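Local coordinates for ABC transporter, permease protein, putative (Porphyromonas gingivalis, PDB 2P0S) that is one domain of a putative ABC-2 type permease and probably takes part in ATP-driven transport across the cell membrane, at residues K76-P79 / A80-N84. Residues are numbered along the deposited sequence; the frame is centred on the assembly and turned at random.
Sequences KQLP and ASVSN
Pro79 and Val82 meet where the extended chain bends into a helical turn: the amide N of Val82 donates to the carbonyl O of Pro79 at 3.2 Å. The N-H...O angle of this bond is 152°. A water extends the grip, donating to Pro79 O while accepting from Ser83 N, each at 2.8 Å from the water oxygen. One backbone carbonyl thus serves two successive amides of the opening turn, the second by relay, because Pro79 O and Ser83 N stand 4.4 Å apart, too far for a direct bond. The Val82 donor does not follow a lone pair of that oxygen; it rises 46° out of the carbonyl plane. The bend illustrates how a loop hands over to a helix: residues 76-79 link strand 70-74, an outermost strand of the chain's mixed sheet, to helix 80-100, in which Asn84 N donates to Ala80 O. Apolar packing across the bend is modest. With CG2 of Val82 opposite its own carbonyl carbon and beside its N (chi1 of 173° places CG1 anti to N), this methyl leans back over the loop, 4.2 Å from Pro79 CD and at the limit of contact, 4.5 Å, with Leu78 CD2. Val82 is buried and also rests on Phe31, while Leu78 packs against Ile72 of the strand. Ser81 OG lies 3.6 Å from Pro79 CB, a van der Waals touch. The second subunit closes over this turn: its Glu30 packs on Pro79 and Ala80, and its Val120 O is hydrogen-bonded to Ser83 OG.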
loop_
_atom_site.group_PDB
_atom_site.type_symbol
_atom_site.label_atom_id
_atom_site.label_comp_id
_atom_site.label_asym_id
_atom_site.label_seq_id
_atom_site.Cartn_x
_atom_site.Cartn_y
_atom_site.Cartn_z
ATOM N N LYS A 76 6.964 -19.034 3.227
ATOM C CA LYS A 76 5.786 -19.019 4.091
ATOM C C LYS A 76 4.665 -18.256 3.367
ATOM O O LYS A 76 4.986 -17.548 2.383
ATOM C CB LYS A 76 6.219 -18.394 5.413
ATOM C CG LYS A 76 7.581 -18.975 5.654
ATOM C CD LYS A 76 7.967 -19.194 7.104
ATOM C CE LYS A 76 7.423 -18.042 7.982
ATOM N NZ LYS A 76 7.962 -18.326 9.388
ATOM N N GLN A 77 3.434 -18.367 3.818
ATOM C CA GLN A 77 2.381 -17.458 3.416
ATOM C C GLN A 77 2.783 -16.036 3.693
ATOM O O GLN A 77 3.290 -15.742 4.708
ATOM C CB GLN A 77 1.008 -17.738 4.093
ATOM C CG GLN A 77 -0.186 -16.917 3.453
ATOM C CD GLN A 77 -1.607 -17.385 3.796
ATOM O OE1 GLN A 77 -1.866 -18.563 4.041
ATOM N NE2 GLN A 77 -2.540 -16.451 3.770
ATOM N N LEU A 78 2.544 -15.169 2.729
ATOM C CA LEU A 78 2.888 -13.777 2.832
ATOM C C LEU A 78 1.603 -12.980 3.060
ATOM O O LEU A 78 0.558 -13.361 2.500
ATOM C CB LEU A 78 3.543 -13.344 1.519
ATOM C CG LEU A 78 4.929 -13.882 1.259
ATOM C CD1 LEU A 78 5.226 -13.741 -0.255
ATOM C CD2 LEU A 78 6.021 -13.188 2.192
ATOM N N PRO A 79 1.667 -11.853 3.801
ATOM C CA PRO A 79 0.510 -10.975 4.007
ATOM C C PRO A 79 0.044 -10.409 2.682
ATOM O O PRO A 79 0.902 -10.196 1.819
ATOM C CB PRO A 79 1.134 -9.789 4.655
ATOM C CG PRO A 79 2.276 -10.317 5.414
ATOM C CD PRO A 79 2.850 -11.335 4.528
ATOM N N ALA A 80 -1.227 -10.069 2.541
ATOM C CA ALA A 80 -1.699 -9.586 1.234
ATOM C C ALA A 80 -1.017 -8.284 0.851
ATOM O O ALA A 80 -0.979 -7.944 -0.295
ATOM C CB ALA A 80 -3.224 -9.384 1.238
ATOM N N SER A 81 -0.570 -7.537 1.854
ATOM C CA SER A 81 0.171 -6.295 1.726
ATOM C C SER A 81 1.344 -6.330 0.729
ATOM O O SER A 81 1.559 -5.350 0.037
ATOM C CB SER A 81 0.723 -5.889 3.104
ATOM O OG SER A 81 1.975 -6.564 3.388
ATOM N N VAL A 82 2.107 -7.431 0.689
ATOM C CA VAL A 82 3.258 -7.631 -0.211
ATOM C C VAL A 82 2.729 -7.570 -1.659
ATOM O O VAL A 82 3.174 -6.750 -2.431
ATOM C CB VAL A 82 3.944 -8.980 0.090
ATOM C CG1 VAL A 82 4.948 -9.257 -0.857
ATOM C CG2 VAL A 82 4.605 -9.006 1.561
ATOM N N SER A 83 1.770 -8.375 -2.039
ATOM C CA SER A 83 1.249 -8.283 -3.428
ATOM C C SER A 83 0.574 -6.946 -3.654
ATOM O O SER A 83 0.710 -6.355 -4.724
ATOM C CB SER A 83 0.258 -9.405 -3.672
ATOM O OG SER A 83 -0.508 -8.965 -4.874
ATOM N N ASN A 84 -0.191 -6.487 -2.657
ATOM C CA ASN A 84 -0.875 -5.161 -2.714
ATOM C C ASN A 84 0.086 -4.115 -3.233
ATOM O O ASN A 84 -0.094 -3.562 -4.364
ATOM C CB ASN A 84 -1.438 -4.742 -1.338
ATOM C CG ASN A 84 -2.656 -5.550 -0.956
ATOM O OD1 ASN A 84 -3.125 -5.516 0.205
ATOM N ND2 ASN A 84 -3.202 -6.281 -1.943
HETATM O O HOH W 1 1.040 -10.855 -0.872
#